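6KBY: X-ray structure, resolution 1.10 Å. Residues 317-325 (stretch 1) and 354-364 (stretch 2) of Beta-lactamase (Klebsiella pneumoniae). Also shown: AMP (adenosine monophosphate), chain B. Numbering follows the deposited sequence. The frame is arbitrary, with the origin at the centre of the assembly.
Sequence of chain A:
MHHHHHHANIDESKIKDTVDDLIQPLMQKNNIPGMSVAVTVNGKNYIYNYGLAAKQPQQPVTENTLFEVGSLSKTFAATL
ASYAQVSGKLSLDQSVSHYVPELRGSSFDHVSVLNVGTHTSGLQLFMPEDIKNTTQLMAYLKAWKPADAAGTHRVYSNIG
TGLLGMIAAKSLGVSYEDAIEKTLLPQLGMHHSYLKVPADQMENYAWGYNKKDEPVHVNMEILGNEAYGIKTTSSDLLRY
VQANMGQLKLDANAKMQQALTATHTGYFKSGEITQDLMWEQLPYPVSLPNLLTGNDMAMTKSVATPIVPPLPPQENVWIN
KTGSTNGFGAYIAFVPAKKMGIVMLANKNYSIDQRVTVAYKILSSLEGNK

Stretch 1 317-325: VWINKTGST
Stretch 2, residues 354-364: QRVTVAYKILS

Stretch 1 is a strand and stretch 2 a helix that begins earlier in the chain. Their axes come within 10.5 Å, and their N-to-C directions make an angle of 141°, so they run roughly antiparallel. Trp-318 CA lies 10.0 Å from Tyr-360 CA, and Thr-322 CA lies 8.5 Å from Arg-355 CA. The helix is regular, with phi/psi near -63/-44 and i to i+4 backbone bonds from Val-358 N to Gln-354 O (3.0 Å) through Ser-364 N to Tyr-360 O (2.9 Å).

The strand alternates. Val-317, Ile-319 and Lys-321 stay out of reach of the helix, while Trp-318, Asn-320 and Thr-322 point toward it.

Trp-318 (phi/psi -101/111, chi1 t, chi2 -73°) makes the apolar contact. Its CH2 lies 3.7 Å from Leu-363 CD1, 3.8 Å from Tyr-360 CA and 4.4 Å from Tyr-360 CB. Leu-363 is m, t; Tyr-360 is t with chi2 83°. Ala-359 O sits at the indole edge, 4.2 Å from Trp-318 CH2.

Asn-320 (chi1 p, chi2 171°) does not reach contact; its OD1 stays 5.2 Å from Val-356 CG2. Lys-321 (t, p, t, p) bends forward along its own strand, and its NZ donates to Thr-322 O at 2.8 Å.

Thr-322 (-92/157, chi1 p) brings CB to 4.4 Å from Arg-355 NH1. Arg-355 is m, t, t with chi4 175°, an extended arm that carries the guanidinium to the strand. Gly-323 (-154/143) places its O 2.9 Å from Arg-355 NH1.

Ser-324 (-147/157, chi1 m) points sideways. Its OG accepts from Arg-355 NH2 at 2.9 Å and from Arg-355 NH1 at 3.0 Å, so one oxygen receives both terminal nitrogens. Its backbone serves AMP: Ser-324 N donates to O1P at 2.7 Å, and Ser-324 O accepts from O3' at 2.6 Å. Thr-325 (chi1 p) is out of reach of the helix; its CG2 lies 3.1 Å from AMP O3'.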

# COMPACT_ATOMS: atom_id res chain seq x y z
N VAL A 317 -17.37 -1.59 3.28
CA VAL A 317 -16.59 -1.07 2.16
C VAL A 317 -15.53 -2.08 1.78
O VAL A 317 -15.12 -2.94 2.57
CB VAL A 317 -15.93 0.29 2.48
CG1 VAL A 317 -16.97 1.38 2.67
CG2 VAL A 317 -15.04 0.18 3.70
N TRP A 318 -15.06 -1.95 0.53
CA TRP A 318 -13.92 -2.69 -0.01
C TRP A 318 -12.74 -1.74 0.02
O TRP A 318 -12.73 -0.73 -0.69
CB TRP A 318 -14.25 -3.10 -1.44
CG TRP A 318 -13.17 -3.81 -2.20
CD1 TRP A 318 -12.03 -3.27 -2.71
CD2 TRP A 318 -13.17 -5.19 -2.58
NE1 TRP A 318 -11.30 -4.24 -3.37
CE2 TRP A 318 -11.99 -5.42 -3.30
CE3 TRP A 318 -14.06 -6.25 -2.38
CZ2 TRP A 318 -11.66 -6.68 -3.82
CZ3 TRP A 318 -13.74 -7.49 -2.89
CH2 TRP A 318 -12.55 -7.70 -3.60
N ILE A 319 -11.77 -2.02 0.88
CA ILE A 319 -10.57 -1.20 1.04
C ILE A 319 -9.43 -1.89 0.32
O ILE A 319 -9.27 -3.12 0.43
CB ILE A 319 -10.25 -1.00 2.54
CG1 ILE A 319 -11.46 -0.45 3.28
CG2 ILE A 319 -9.03 -0.08 2.69
CD1 ILE A 319 -11.24 -0.25 4.77
N ASN A 320 -8.64 -1.13 -0.44
CA ASN A 320 -7.63 -1.79 -1.26
C ASN A 320 -6.46 -0.87 -1.58
O ASN A 320 -6.54 0.35 -1.43
CB ASN A 320 -8.23 -2.46 -2.51
CG ASN A 320 -8.68 -1.49 -3.63
OD1 ASN A 320 -9.00 -1.98 -4.72
ND2 ASN A 320 -8.72 -0.18 -3.40
N LYS A 321 -5.37 -1.50 -2.03
CA LYS A 321 -4.22 -0.76 -2.54
C LYS A 321 -3.41 -1.67 -3.44
O LYS A 321 -3.13 -2.82 -3.09
CB LYS A 321 -3.34 -0.25 -1.40
CG LYS A 321 -2.21 0.67 -1.88
CD LYS A 321 -2.71 2.05 -2.32
CE LYS A 321 -1.63 2.86 -3.02
NZ LYS A 321 -1.37 2.38 -4.40
N THR A 322 -3.01 -1.15 -4.60
CA THR A 322 -2.07 -1.80 -5.49
C THR A 322 -0.64 -1.35 -5.18
O THR A 322 -0.40 -0.26 -4.65
CB THR A 322 -2.38 -1.44 -6.94
OG1 THR A 322 -2.46 -0.02 -7.06
CG2 THR A 322 -3.69 -2.08 -7.41
N GLY A 323 0.32 -2.19 -5.57
CA GLY A 323 1.70 -1.78 -5.50
C GLY A 323 2.55 -2.53 -6.51
O GLY A 323 2.32 -3.72 -6.76
N SER A 324 3.52 -1.84 -7.11
CA SER A 324 4.38 -2.48 -8.10
C SER A 324 5.77 -1.88 -8.01
O SER A 324 5.96 -0.77 -7.54
CB SER A 324 3.87 -2.28 -9.53
OG SER A 324 2.48 -2.52 -9.64
N THR A 325 6.75 -2.65 -8.49
CA THR A 325 8.06 -2.14 -8.87
C THR A 325 8.35 -2.68 -10.27
O THR A 325 7.54 -3.40 -10.86
CB THR A 325 9.16 -2.57 -7.90
OG1 THR A 325 9.29 -3.99 -7.96
CG2 THR A 325 8.84 -2.15 -6.46
N GLN A 354 -5.82 -7.62 -13.81
CA GLN A 354 -5.79 -9.03 -13.46
C GLN A 354 -5.69 -9.25 -11.96
O GLN A 354 -6.34 -10.15 -11.42
CB GLN A 354 -4.62 -9.72 -14.17
CG GLN A 354 -4.74 -9.72 -15.67
CD GLN A 354 -3.59 -10.46 -16.30
OE1 GLN A 354 -3.62 -11.68 -16.42
NE2 GLN A 354 -2.56 -9.72 -16.67
N ARG A 355 -4.88 -8.44 -11.26
CA ARG A 355 -4.80 -8.56 -9.81
C ARG A 355 -6.17 -8.37 -9.18
O ARG A 355 -6.61 -9.15 -8.33
CB ARG A 355 -3.85 -7.49 -9.24
CG ARG A 355 -2.48 -7.47 -9.87
CD ARG A 355 -1.59 -6.41 -9.25
NE ARG A 355 -0.52 -6.05 -10.17
CZ ARG A 355 0.37 -5.09 -9.94
NH1 ARG A 355 0.33 -4.39 -8.81
NH2 ARG A 355 1.29 -4.82 -10.86
N VAL A 356 -6.85 -7.30 -9.60
CA VAL A 356 -8.14 -6.94 -9.02
C VAL A 356 -9.19 -8.00 -9.34
O VAL A 356 -9.99 -8.38 -8.47
CB VAL A 356 -8.54 -5.56 -9.55
CG1 VAL A 356 -9.98 -5.27 -9.21
CG2 VAL A 356 -7.59 -4.49 -9.02
N THR A 357 -9.20 -8.49 -10.58
CA THR A 357 -10.19 -9.48 -10.98
C THR A 357 -10.03 -10.78 -10.20
O THR A 357 -11.00 -11.36 -9.70
CB THR A 357 -10.09 -9.72 -12.49
OG1 THR A 357 -10.40 -8.50 -13.19
CG2 THR A 357 -11.06 -10.81 -12.92
N VAL A 358 -8.79 -11.25 -10.07
CA VAL A 358 -8.53 -12.47 -9.31
C VAL A 358 -8.95 -12.30 -7.86
O VAL A 358 -9.62 -13.16 -7.27
CB VAL A 358 -7.06 -12.90 -9.46
CG1 VAL A 358 -6.71 -13.98 -8.45
CG2 VAL A 358 -6.80 -13.39 -10.88
N ALA A 359 -8.58 -11.16 -7.25
CA ALA A 359 -8.95 -10.91 -5.86
C ALA A 359 -10.47 -10.87 -5.70
O ALA A 359 -11.01 -11.40 -4.72
CB ALA A 359 -8.33 -9.60 -5.39
N TYR A 360 -11.16 -10.22 -6.63
CA TYR A 360 -12.62 -10.14 -6.57
C TYR A 360 -13.23 -11.53 -6.63
O TYR A 360 -14.14 -11.86 -5.86
CB TYR A 360 -13.11 -9.26 -7.71
CG TYR A 360 -14.62 -9.17 -7.80
CD1 TYR A 360 -15.33 -8.28 -7.02
CD2 TYR A 360 -15.32 -9.98 -8.67
CE1 TYR A 360 -16.72 -8.20 -7.11
CE2 TYR A 360 -16.70 -9.92 -8.76
CZ TYR A 360 -17.39 -9.03 -7.98
OH TYR A 360 -18.76 -8.97 -8.09
N LYS A 361 -12.74 -12.38 -7.55
CA LYS A 361 -13.27 -13.73 -7.65
C LYS A 361 -13.02 -14.52 -6.38
O LYS A 361 -13.89 -15.27 -5.91
CB LYS A 361 -12.67 -14.43 -8.86
CG LYS A 361 -13.16 -13.88 -10.18
CD LYS A 361 -12.39 -14.52 -11.32
CE LYS A 361 -12.88 -14.07 -12.68
NZ LYS A 361 -12.00 -14.58 -13.77
N ILE A 362 -11.82 -14.39 -5.80
CA ILE A 362 -11.51 -15.14 -4.58
C ILE A 362 -12.40 -14.69 -3.43
O ILE A 362 -13.05 -15.51 -2.77
CB ILE A 362 -10.02 -15.04 -4.24
CG1 ILE A 362 -9.20 -15.78 -5.30
CG2 ILE A 362 -9.76 -15.64 -2.86
CD1 ILE A 362 -7.71 -15.53 -5.20
N LEU A 363 -12.44 -13.38 -3.16
CA LEU A 363 -13.24 -12.94 -2.02
C LEU A 363 -14.72 -13.24 -2.23
O LEU A 363 -15.43 -13.61 -1.28
CB LEU A 363 -12.99 -11.46 -1.72
CG LEU A 363 -11.59 -11.09 -1.20
CD1 LEU A 363 -11.58 -9.66 -0.67
CD2 LEU A 363 -11.08 -12.05 -0.14
N SER A 364 -15.21 -13.13 -3.46
CA SER A 364 -16.62 -13.41 -3.71
C SER A 364 -16.97 -14.88 -3.45
O SER A 364 -18.14 -15.19 -3.18
CB SER A 364 -17.00 -13.00 -5.13
OG SER A 364 -16.84 -11.61 -5.32
P AMP B . 3.09 2.27 -6.75
O1P AMP B . 3.52 0.83 -6.75
O2P AMP B . 1.78 2.63 -7.41
O5' AMP B . 4.26 3.19 -7.32
C5' AMP B . 5.59 3.02 -6.85
C4' AMP B . 6.48 2.41 -7.90
O4' AMP B . 6.68 3.36 -8.98
C3' AMP B . 7.88 2.05 -7.44
O3' AMP B . 7.95 0.80 -6.78
C2' AMP B . 8.69 2.12 -8.72
O2' AMP B . 8.49 0.96 -9.51
C1' AMP B . 8.03 3.31 -9.42
N9 AMP B . 8.67 4.58 -9.07
C8 AMP B . 8.12 5.57 -8.33
N7 AMP B . 8.98 6.62 -8.19
C5 AMP B . 10.10 6.29 -8.85
C6 AMP B . 11.41 6.95 -9.10
N6 AMP B . 11.67 8.18 -8.60
N1 AMP B . 12.32 6.28 -9.84
C2 AMP B . 12.06 5.05 -10.34
N3 AMP B . 10.90 4.40 -10.15
C4 AMP B . 9.90 4.96 -9.43